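Local coordinates for dual specificity protein phosphatase 15 (Homo sapiens, PDB 1YZ4), which removes phosphate from phosphotyrosine, phosphoserine and phosphothreonine in proteins, as a dual-specificity phosphatase whose catalytic domain makes up this chain, at residues L15-F20 with R97-V102; I37-E42 with L88-A93. The protein carries 1 engineered substitution. All coordinates share one frame; numbering follows the deposited sequence.

Interaction 1: L15-F20 with R97-V102; sequences LYLGNF and RSTTIV. With BOG (octyl beta-D-glucopyranoside), chain C; SO4 (sulfate ion), chain D.
L17 swings CG round to the side of its backbone N, anti to the carbonyl carbon (chi1 -90°), and this aims CD2 at the first turn of helix 97-102. V102 answers from one turn further on, the two side chains meeting tip to tip through V102 CG1. The placing of CG1, and with it this meeting, is doubtful, because the same methyl clashes with T99 O in the model. L17 CD2 also rests on the polar rim of the turn, 3.3 Å from S98 O and 3.4 Å from S98 OG. Beside it, L15 crosses V102 at a slant, CD2 lying 3.9 Å from V102 CG2. Strand and helix axes pass 8.4 Å apart and run nearly antiparallel (158°); V11 of strand 9-12 adds apolar cover to both L17 and V102. No hydrogen bond joins the two segments.

At the helix start, the R97 chain bends at chi3, and its guanidinium hydrogen-bonds the sulfate through two nitrogens, NE to SO4 O2 at 2.7 Å and NH2 to SO4 O1 at 2.9 Å. The backbone R97 N donates to the same SO4 O2 at 3.0 Å, giving that oxygen two donors. NH2 also donates to O4 of the octyl glucoside, which lies in the guanidinium plane; the bond from NH1 to that O4 is weak. An arginine closing the loop after the nucleophile is the hallmark of the protein tyrosine phosphatase P-loop. Aliphatic groups thus hold helix to strand, while the helix start offers the N-H groups of R97, from side chain and backbone, to an anion, consistent with sulfate mimicking a substrate phosphate.

Interaction 2: I37-E42 with L88-A93; sequences IISIHE and LVHSFA. Engineered in segment 88-93: S91 (natural residue Cys). With BOG (octyl beta-D-glucopyranoside), chain C; SO4 (sulfate ion), chain D.
V89 CG1 is the bump that sets the pattern on one face of this parallel strand pair: it settles between I38 CB, 4.0 Å away, and I40 CD1, 3.9 Å away. I38 and V89 point the same way, side by side, whereas I40 slants across V89. Helix 70-82 covers I38 and V89, and I101 of helix 97-110 packs on I40.

On the opposite face H90 leans over its neighbour. Its CG takes the crowded position between backbone N and carbonyl carbon (chi1 73°), which lays the imidazole against strand 37-40. The ring then fills a notch formed by I37 and S39: I37 CG2 abuts its edge at CD2, 3.4 Å away, and S39 CA lies over one face in a CH-pi contact. H90 NE2 also gives a weak, bent hydrogen bond (121°) to S39 OG at 2.9 Å. Three backbone hydrogen bonds join the strands: I38 N to L88 O, H90 N to I38 O, and I40 N to H90 O.

Beyond the I40 N to H90 O bond, a water links the two segments. It donates to I40 O at 2.7 Å, accepts from F92 N, and bonds H41 ND1. Further out, H41 CE1 nears F92 CD1, while the detergent sugar lies over a face of the F92 ring. Its O4 donates to E42 OE2 and also accepts from R97 NH2.

S91 replaces the natural cysteine, the predicted phosphocysteine nucleophile; its OG donates to SO4 O3 at 2.5 Å, and A93 N reaches SO4 O1 at 2.8 Å. The imidazole of H90 is thus held by I37 CG2, S39 CA and S39 OG, and directly after it S91 OG and A93 N bind the sulfate, consistent with the phosphate-binding P-loop of this family.

In the fold
From the N terminus, strand 15-18 comes first, next to strand 87-91 in the sheet, and its partner in interaction 1 is met only at helix 97-110; that contact closes the longer loop. Strand 36-40 follows, and interaction 2 closes the shorter loop, nested inside the first, when strand 87-91 arrives beside it. Strand 87-91 therefore lies between both earlier strands, and the turn leading from it into helix 97-110 is the P-loop. The two contacts meet directly there: S98 N lies 2.8 Å from S91 OG, a probable hydrogen bond. Together they join the sheet to the helix and frame the site holding the sulfate.

Interaction 1: L15-F20 with R97-V102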
ATOM      1  N   LEU A  15       3.991  -2.512   7.660  1.00 12.11           N
ATOM      2  CA  LEU A  15       3.548  -2.213   6.289  1.00 13.55           C
ATOM      3  C   LEU A  15       4.664  -2.344   5.249  1.00 13.37           C
ATOM      4  O   LEU A  15       5.746  -1.784   5.420  1.00 17.41           O
ATOM      5  CB  LEU A  15       2.964  -0.798   6.233  1.00 13.80           C
ATOM      6  CG  LEU A  15       2.428  -0.314   4.888  1.00 15.25           C
ATOM      7  CD1 LEU A  15       1.358  -1.264   4.379  1.00 10.64           C
ATOM      8  CD2 LEU A  15       1.868   1.094   5.053  1.00 19.89           C
ATOM      9  N   TYR A  16       4.400  -3.068   4.164  1.00 13.48           N
ATOM     10  CA  TYR A  16       5.408  -3.261   3.123  1.00 11.38           C
ATOM     11  C   TYR A  16       4.901  -3.075   1.697  1.00 14.28           C
ATOM     12  O   TYR A  16       3.707  -3.212   1.417  1.00 17.53           O
ATOM     13  CB  TYR A  16       6.028  -4.658   3.215  1.00  9.47           C
ATOM     14  CG  TYR A  16       6.742  -4.953   4.509  1.00 10.69           C
ATOM     15  CD1 TYR A  16       6.029  -5.232   5.674  1.00  9.87           C
ATOM     16  CD2 TYR A  16       8.136  -4.966   4.571  1.00 11.06           C
ATOM     17  CE1 TYR A  16       6.682  -5.519   6.866  1.00  8.83           C
ATOM     18  CE2 TYR A  16       8.798  -5.252   5.756  1.00 10.59           C
ATOM     19  CZ  TYR A  16       8.061  -5.530   6.899  1.00 10.74           C
ATOM     20  OH  TYR A  16       8.702  -5.841   8.068  1.00 17.01           O
ATOM     21  N   LEU A  17       5.842  -2.777   0.802  1.00 13.61           N
ATOM     22  CA  LEU A  17       5.566  -2.587  -0.617  1.00 12.32           C
ATOM     23  C   LEU A  17       6.322  -3.655  -1.392  1.00 12.92           C
ATOM     24  O   LEU A  17       7.462  -3.980  -1.057  1.00 13.30           O
ATOM     25  CB  LEU A  17       6.029  -1.200  -1.071  1.00 13.41           C
ATOM     26  CG  LEU A  17       5.018  -0.052  -0.981  1.00 15.55           C
ATOM     27  CD1 LEU A  17       5.689   1.267  -1.313  1.00  9.59           C
ATOM     28  CD2 LEU A  17       3.870  -0.318  -1.951  1.00 14.24           C
ATOM     29  N   GLY A  18       5.692  -4.209  -2.420  1.00 12.94           N
ATOM     30  CA  GLY A  18       6.364  -5.233  -3.198  1.00 12.05           C
ATOM     31  C   GLY A  18       5.789  -5.472  -4.582  1.00 11.30           C
ATOM     32  O   GLY A  18       4.808  -4.851  -4.982  1.00  9.89           O
ATOM     33  N   ASN A  19       6.421  -6.384  -5.310  1.00 10.01           N
ATOM     34  CA  ASN A  19       6.012  -6.747  -6.656  1.00 12.78           C
ATOM     35  C   ASN A  19       5.479  -8.179  -6.625  1.00 15.02           C
ATOM     36  O   ASN A  19       5.480  -8.821  -5.570  1.00 15.17           O
ATOM     37  CB  ASN A  19       7.212  -6.670  -7.592  1.00 11.41           C
ATOM     38  CG  ASN A  19       8.391  -7.469  -7.074  1.00 14.58           C
ATOM     39  OD1 ASN A  19       8.248  -8.637  -6.686  1.00 13.58           O
ATOM     40  ND2 ASN A  19       9.565  -6.847  -7.058  1.00 15.51           N
ATOM     41  N   PHE A  20       5.056  -8.680  -7.784  1.00 15.59           N
ATOM     42  CA  PHE A  20       4.497 -10.028  -7.896  1.00 16.61           C
ATOM     43  C   PHE A  20       5.436 -11.129  -7.403  1.00 18.17           C
ATOM     44  O   PHE A  20       4.985 -12.182  -6.948  1.00 19.27           O
ATOM     45  CB  PHE A  20       4.078 -10.299  -9.343  1.00 16.79           C
ATOM     46  CG  PHE A  20       5.209 -10.710 -10.246  1.00 20.62           C
ATOM     47  CD1 PHE A  20       5.388 -12.047 -10.592  1.00 21.03           C
ATOM     48  CD2 PHE A  20       6.088  -9.763 -10.760  1.00 22.07           C
ATOM     49  CE1 PHE A  20       6.422 -12.432 -11.438  1.00 21.17           C
ATOM     50  CE2 PHE A  20       7.126 -10.139 -11.607  1.00 21.03           C
ATOM     51  CZ  PHE A  20       7.293 -11.473 -11.947  1.00 20.05           C
ATOM     52  N   ARG A  97       0.989   1.207  -8.869  1.00 12.87           N
ATOM     53  CA  ARG A  97      -0.259   0.839  -8.187  1.00 12.90           C
ATOM     54  C   ARG A  97      -0.172   0.624  -6.667  1.00 15.13           C
ATOM     55  O   ARG A  97      -0.935   1.223  -5.905  1.00 11.01           O
ATOM     56  CB  ARG A  97      -0.876  -0.406  -8.835  1.00 12.26           C
ATOM     57  CG  ARG A  97      -1.604  -0.128 -10.145  1.00  7.62           C
ATOM     58  CD  ARG A  97      -2.036  -1.407 -10.848  1.00  6.23           C
ATOM     59  NE  ARG A  97      -0.916  -2.290 -11.164  1.00  8.12           N
ATOM     60  CZ  ARG A  97      -1.007  -3.365 -11.950  1.00 10.24           C
ATOM     61  NH1 ARG A  97      -2.163  -3.694 -12.506  1.00 11.78           N
ATOM     62  NH2 ARG A  97       0.059  -4.115 -12.189  1.00  8.50           N
ATOM     63  N   SER A  98       0.738  -0.238  -6.226  1.00 13.60           N
ATOM     64  CA  SER A  98       0.884  -0.500  -4.798  1.00 15.15           C
ATOM     65  C   SER A  98       1.373   0.761  -4.089  1.00 16.26           C
ATOM     66  O   SER A  98       0.995   1.050  -2.948  1.00 15.68           O
ATOM     67  CB  SER A  98       1.883  -1.642  -4.568  1.00 17.21           C
ATOM     68  OG  SER A  98       3.163  -1.327  -5.102  1.00 19.14           O
ATOM     69  N   THR A  99       2.215   1.510  -4.785  1.00 16.48           N
ATOM     70  CA  THR A  99       2.786   2.740  -4.254  1.00 14.95           C
ATOM     71  C   THR A  99       1.702   3.770  -3.963  1.00 13.85           C
ATOM     72  O   THR A  99       1.729   4.449  -2.937  1.00 13.77           O
ATOM     73  CB  THR A  99       3.800   3.328  -5.252  1.00 11.42           C
ATOM     74  OG1 THR A  99       4.769   2.321  -5.581  1.00 13.35           O
ATOM     75  CG2 THR A  99       4.509   4.523  -4.661  1.00  4.81           C
ATOM     76  N   THR A 100       0.744   3.872  -4.873  1.00 11.56           N
ATOM     77  CA  THR A 100      -0.360   4.816  -4.743  1.00 11.26           C
ATOM     78  C   THR A 100      -1.211   4.515  -3.502  1.00 12.31           C
ATOM     79  O   THR A 100      -1.565   5.420  -2.735  1.00 12.58           O
ATOM     80  CB  THR A 100      -1.257   4.752  -6.003  1.00 14.07           C
ATOM     81  OG1 THR A 100      -0.436   4.874  -7.172  1.00 14.14           O
ATOM     82  CG2 THR A 100      -2.295   5.868  -5.993  1.00 11.40           C
ATOM     83  N   ILE A 101      -1.551   3.242  -3.318  1.00 11.43           N
ATOM     84  CA  ILE A 101      -2.350   2.830  -2.173  1.00 16.42           C
ATOM     85  C   ILE A 101      -1.607   3.104  -0.857  1.00 18.57           C
ATOM     86  O   ILE A 101      -2.186   3.648   0.081  1.00 18.21           O
ATOM     87  CB  ILE A 101      -2.736   1.318  -2.274  1.00 18.80           C
ATOM     88  CG1 ILE A 101      -3.896   1.135  -3.257  1.00 20.67           C
ATOM     89  CG2 ILE A 101      -3.161   0.778  -0.926  1.00 14.32           C
ATOM     90  CD1 ILE A 101      -3.572   1.531  -4.671  1.00 30.57           C
ATOM     91  N   VAL A 102      -0.327   2.748  -0.784  1.00 18.35           N
ATOM     92  CA  VAL A 102       0.426   2.982   0.448  1.00 19.50           C
ATOM     93  C   VAL A 102       0.620   4.474   0.758  1.00 17.48           C
ATOM     94  O   VAL A 102       0.585   4.882   1.928  1.00 15.31           O
ATOM     95  CB  VAL A 102       1.809   2.270   0.414  1.00 18.30           C
ATOM     96  CG1 VAL A 102       2.504   2.548  -0.897  1.00 26.09           C
ATOM     97  CG2 VAL A 102       2.681   2.760   1.566  1.00 18.34           C
TER
HETATM   98  C1  BOG C 210       2.082  -7.747 -17.150  1.00 27.47           C
HETATM   99  O1  BOG C 210       2.689  -8.078 -18.404  1.00 29.83           O
HETATM  100  C2  BOG C 210       2.088  -6.202 -16.967  1.00 27.23           C
HETATM  101  O2  BOG C 210       3.418  -5.718 -16.975  1.00 26.05           O
HETATM  102  C3  BOG C 210       1.420  -5.847 -15.636  1.00 26.29           C
HETATM  103  O3  BOG C 210       1.400  -4.443 -15.466  1.00 27.45           O
HETATM  104  C4  BOG C 210      -0.007  -6.380 -15.661  1.00 25.10           C
HETATM  105  O4  BOG C 210      -0.644  -6.062 -14.438  1.00 22.66           O
HETATM  106  C5  BOG C 210       0.012  -7.921 -15.866  1.00 24.63           C
HETATM  107  O5  BOG C 210       0.701  -8.220 -17.107  1.00 27.52           O
HETATM  108  C6  BOG C 210      -1.413  -8.467 -15.935  1.00 24.73           C
HETATM  109  O6  BOG C 210      -1.407  -9.850 -16.247  1.00 28.54           O
HETATM  110  C1' BOG C 210       3.118  -9.441 -18.541  1.00 27.60           C
HETATM  111  C2' BOG C 210       4.497  -9.374 -19.162  1.00 28.32           C
HETATM  112  C3' BOG C 210       5.511  -9.067 -18.081  1.00 30.12           C
HETATM  113  C4' BOG C 210       6.931  -8.947 -18.603  1.00 28.47           C
HETATM  114  C5' BOG C 210       7.920  -8.644 -17.472  1.00 29.85           C
HETATM  115  C6' BOG C 210       7.465  -7.512 -16.560  1.00 29.13           C
HETATM  116  C7' BOG C 210       8.470  -7.271 -15.464  1.00 27.82           C
HETATM  117  C8' BOG C 210       8.011  -6.157 -14.562  1.00 23.51           C
HETATM  118  S   SO4 D 211       2.767  -1.713 -10.837  1.00 15.56           S
HETATM  119  O1  SO4 D 211       2.676  -2.900 -11.677  1.00 12.03           O
HETATM  120  O2  SO4 D 211       1.435  -1.160 -10.621  1.00 15.49           O
HETATM  121  O3  SO4 D 211       3.363  -2.050  -9.562  1.00 17.75           O
HETATM  122  O4  SO4 D 211       3.604  -0.695 -11.458  1.00 18.09           O

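Interaction 2: I37-E42 with L88-A93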
ATOM      1  N   ILE A  37      -2.255  -9.161   2.945  1.00 10.05           N
ATOM      2  CA  ILE A  37      -1.779  -8.724   1.650  1.00  9.55           C
ATOM      3  C   ILE A  37      -2.910  -8.109   0.857  1.00 11.66           C
ATOM      4  O   ILE A  37      -4.053  -8.566   0.907  1.00 13.22           O
ATOM      5  CB  ILE A  37      -1.233  -9.908   0.808  1.00 10.17           C
ATOM      6  CG1 ILE A  37       0.001 -10.526   1.477  1.00  7.26           C
ATOM      7  CG2 ILE A  37      -0.913  -9.431  -0.619  1.00  5.91           C
ATOM      8  CD1 ILE A  37       0.543 -11.776   0.730  1.00  5.46           C
ATOM      9  N   ILE A  38      -2.582  -7.051   0.134  1.00 11.20           N
ATOM     10  CA  ILE A  38      -3.545  -6.405  -0.725  1.00  9.05           C
ATOM     11  C   ILE A  38      -2.962  -6.648  -2.102  1.00 11.91           C
ATOM     12  O   ILE A  38      -1.844  -6.221  -2.387  1.00 11.74           O
ATOM     13  CB  ILE A  38      -3.629  -4.891  -0.479  1.00 10.24           C
ATOM     14  CG1 ILE A  38      -4.195  -4.611   0.917  1.00  5.01           C
ATOM     15  CG2 ILE A  38      -4.494  -4.236  -1.564  1.00  4.85           C
ATOM     16  CD1 ILE A  38      -4.449  -3.131   1.173  1.00  9.33           C
ATOM     17  N   SER A  39      -3.691  -7.377  -2.937  1.00 11.15           N
ATOM     18  CA  SER A  39      -3.226  -7.645  -4.283  1.00 11.33           C
ATOM     19  C   SER A  39      -3.958  -6.734  -5.262  1.00 12.74           C
ATOM     20  O   SER A  39      -5.188  -6.777  -5.374  1.00 16.11           O
ATOM     21  CB  SER A  39      -3.475  -9.106  -4.656  1.00  9.94           C
ATOM     22  OG  SER A  39      -2.743  -9.966  -3.806  1.00 16.58           O
ATOM     23  N   ILE A  40      -3.193  -5.897  -5.949  1.00 10.04           N
ATOM     24  CA  ILE A  40      -3.740  -4.990  -6.940  1.00 11.71           C
ATOM     25  C   ILE A  40      -3.289  -5.561  -8.275  1.00 12.93           C
ATOM     26  O   ILE A  40      -2.225  -5.212  -8.791  1.00 13.46           O
ATOM     27  CB  ILE A  40      -3.179  -3.568  -6.768  1.00 13.05           C
ATOM     28  CG1 ILE A  40      -3.274  -3.144  -5.302  1.00 12.25           C
ATOM     29  CG2 ILE A  40      -3.983  -2.593  -7.602  1.00 11.44           C
ATOM     30  CD1 ILE A  40      -2.544  -1.855  -4.996  1.00 17.20           C
ATOM     31  N   HIS A  41      -4.102  -6.462  -8.818  1.00 12.24           N
ATOM     32  CA  HIS A  41      -3.791  -7.129 -10.073  1.00 16.38           C
ATOM     33  C   HIS A  41      -5.083  -7.270 -10.860  1.00 17.36           C
ATOM     34  O   HIS A  41      -6.140  -7.464 -10.269  1.00 20.01           O
ATOM     35  CB  HIS A  41      -3.205  -8.510  -9.765  1.00 12.05           C
ATOM     36  CG  HIS A  41      -2.589  -9.190 -10.944  1.00 15.30           C
ATOM     37  ND1 HIS A  41      -1.598  -8.605 -11.707  1.00 15.74           N
ATOM     38  CD2 HIS A  41      -2.774 -10.431 -11.456  1.00 11.99           C
ATOM     39  CE1 HIS A  41      -1.198  -9.459 -12.634  1.00 14.48           C
ATOM     40  NE2 HIS A  41      -1.896 -10.574 -12.503  1.00 18.27           N
ATOM     41  N   GLU A  42      -5.002  -7.182 -12.185  1.00 17.72           N
ATOM     42  CA  GLU A  42      -6.195  -7.296 -13.024  1.00 22.15           C
ATOM     43  C   GLU A  42      -6.944  -8.618 -12.863  1.00 22.80           C
ATOM     44  O   GLU A  42      -8.167  -8.647 -12.960  1.00 25.63           O
ATOM     45  CB  GLU A  42      -5.855  -7.135 -14.513  1.00 19.47           C
ATOM     46  CG  GLU A  42      -5.251  -5.807 -14.924  1.00 22.17           C
ATOM     47  CD  GLU A  42      -3.735  -5.785 -14.802  1.00 23.44           C
ATOM     48  OE1 GLU A  42      -3.095  -5.011 -15.551  1.00 26.63           O
ATOM     49  OE2 GLU A  42      -3.185  -6.528 -13.959  1.00 22.70           O
ATOM     50  N   LEU A  88       1.395  -6.494   3.395  1.00  8.80           N
ATOM     51  CA  LEU A  88       2.190  -6.291   2.191  1.00 12.89           C
ATOM     52  C   LEU A  88       1.256  -5.861   1.067  1.00 11.24           C
ATOM     53  O   LEU A  88       0.332  -6.588   0.711  1.00 11.91           O
ATOM     54  CB  LEU A  88       2.903  -7.583   1.762  1.00 11.27           C
ATOM     55  CG  LEU A  88       3.236  -7.659   0.258  1.00 10.33           C
ATOM     56  CD1 LEU A  88       4.328  -6.650  -0.088  1.00 10.90           C
ATOM     57  CD2 LEU A  88       3.692  -9.061  -0.114  1.00 12.41           C
ATOM     58  N   VAL A  89       1.479  -4.675   0.520  1.00 13.58           N
ATOM     59  CA  VAL A  89       0.662  -4.226  -0.600  1.00 14.97           C
ATOM     60  C   VAL A  89       1.544  -4.395  -1.841  1.00 14.73           C
ATOM     61  O   VAL A  89       2.689  -3.932  -1.863  1.00 13.15           O
ATOM     62  CB  VAL A  89       0.247  -2.740  -0.461  1.00 15.10           C
ATOM     63  CG1 VAL A  89      -0.718  -2.370  -1.584  1.00 12.87           C
ATOM     64  CG2 VAL A  89      -0.397  -2.496   0.904  1.00 15.24           C
ATOM     65  N   HIS A  90       1.023  -5.061  -2.866  1.00 13.99           N
ATOM     66  CA  HIS A  90       1.810  -5.274  -4.074  1.00 16.41           C
ATOM     67  C   HIS A  90       1.046  -5.152  -5.389  1.00 16.57           C
ATOM     68  O   HIS A  90      -0.178  -5.307  -5.447  1.00 17.69           O
ATOM     69  CB  HIS A  90       2.470  -6.653  -4.014  1.00 14.64           C
ATOM     70  CG  HIS A  90       1.512  -7.783  -4.219  1.00 18.13           C
ATOM     71  ND1 HIS A  90       1.108  -8.197  -5.470  1.00 21.36           N
ATOM     72  CD2 HIS A  90       0.860  -8.572  -3.332  1.00 19.51           C
ATOM     73  CE1 HIS A  90       0.250  -9.196  -5.346  1.00 19.50           C
ATOM     74  NE2 HIS A  90       0.082  -9.442  -4.059  1.00 17.35           N
ATOM     75  N   SER A  91       1.807  -4.860  -6.440  1.00 15.10           N
ATOM     76  CA  SER A  91       1.308  -4.748  -7.807  1.00 15.34           C
ATOM     77  C   SER A  91       2.437  -5.360  -8.631  1.00 15.81           C
ATOM     78  O   SER A  91       3.582  -5.413  -8.166  1.00 15.67           O
ATOM     79  CB  SER A  91       1.035  -3.288  -8.191  1.00 12.68           C
ATOM     80  OG  SER A  91       1.924  -2.397  -7.543  1.00 14.14           O
ATOM     81  N   PHE A  92       2.125  -5.820  -9.839  1.00 14.76           N
ATOM     82  CA  PHE A  92       3.113  -6.508 -10.672  1.00 17.10           C
ATOM     83  C   PHE A  92       4.554  -6.005 -10.721  1.00 15.17           C
ATOM     84  O   PHE A  92       5.475  -6.743 -10.367  1.00 13.62           O
ATOM     85  CB  PHE A  92       2.614  -6.660 -12.113  1.00 17.80           C
ATOM     86  CG  PHE A  92       3.221  -7.839 -12.827  1.00 19.10           C
ATOM     87  CD1 PHE A  92       2.808  -9.137 -12.527  1.00 20.93           C
ATOM     88  CD2 PHE A  92       4.238  -7.664 -13.757  1.00 16.84           C
ATOM     89  CE1 PHE A  92       3.402 -10.246 -13.143  1.00 19.21           C
ATOM     90  CE2 PHE A  92       4.838  -8.765 -14.374  1.00 18.23           C
ATOM     91  CZ  PHE A  92       4.417 -10.057 -14.064  1.00 17.18           C
ATOM     92  N   ALA A  93       4.753  -4.771 -11.172  1.00 12.83           N
ATOM     93  CA  ALA A  93       6.095  -4.209 -11.291  1.00 13.75           C
ATOM     94  C   ALA A  93       6.625  -3.621  -9.991  1.00 13.41           C
ATOM     95  O   ALA A  93       7.823  -3.361  -9.861  1.00 13.85           O
ATOM     96  CB  ALA A  93       6.119  -3.139 -12.387  1.00 14.20           C
TER
HETATM   97  C1  BOG C 210       2.082  -7.747 -17.150  1.00 27.47           C
HETATM   98  O1  BOG C 210       2.689  -8.078 -18.404  1.00 29.83           O
HETATM   99  C2  BOG C 210       2.088  -6.202 -16.967  1.00 27.23           C
HETATM  100  O2  BOG C 210       3.418  -5.718 -16.975  1.00 26.05           O
HETATM  101  C3  BOG C 210       1.420  -5.847 -15.636  1.00 26.29           C
HETATM  102  O3  BOG C 210       1.400  -4.443 -15.466  1.00 27.45           O
HETATM  103  C4  BOG C 210      -0.007  -6.380 -15.661  1.00 25.10           C
HETATM  104  O4  BOG C 210      -0.644  -6.062 -14.438  1.00 22.66           O
HETATM  105  C5  BOG C 210       0.012  -7.921 -15.866  1.00 24.63           C
HETATM  106  O5  BOG C 210       0.701  -8.220 -17.107  1.00 27.52           O
HETATM  107  C6  BOG C 210      -1.413  -8.467 -15.935  1.00 24.73           C
HETATM  108  O6  BOG C 210      -1.407  -9.850 -16.247  1.00 28.54           O
HETATM  109  C1' BOG C 210       3.118  -9.441 -18.541  1.00 27.60           C
HETATM  110  C2' BOG C 210       4.497  -9.374 -19.162  1.00 28.32           C
HETATM  111  C3' BOG C 210       5.511  -9.067 -18.081  1.00 30.12           C
HETATM  112  C4' BOG C 210       6.931  -8.947 -18.603  1.00 28.47           C
HETATM  113  C5' BOG C 210       7.920  -8.644 -17.472  1.00 29.85           C
HETATM  114  C6' BOG C 210       7.465  -7.512 -16.560  1.00 29.13           C
HETATM  115  C7' BOG C 210       8.470  -7.271 -15.464  1.00 27.82           C
HETATM  116  C8' BOG C 210       8.011  -6.157 -14.562  1.00 23.51           C
HETATM  117  S   SO4 D 211       2.767  -1.713 -10.837  1.00 15.56           S
HETATM  118  O1  SO4 D 211       2.676  -2.900 -11.677  1.00 12.03           O
HETATM  119  O2  SO4 D 211       1.435  -1.160 -10.621  1.00 15.49           O
HETATM  120  O3  SO4 D 211       3.363  -2.050  -9.562  1.00 17.75           O
HETATM  121  O4  SO4 D 211       3.604  -0.695 -11.458  1.00 18.09           O
HETATM  122  O   HOH W   1      -0.558  -6.635 -10.320  1.00  5.67           O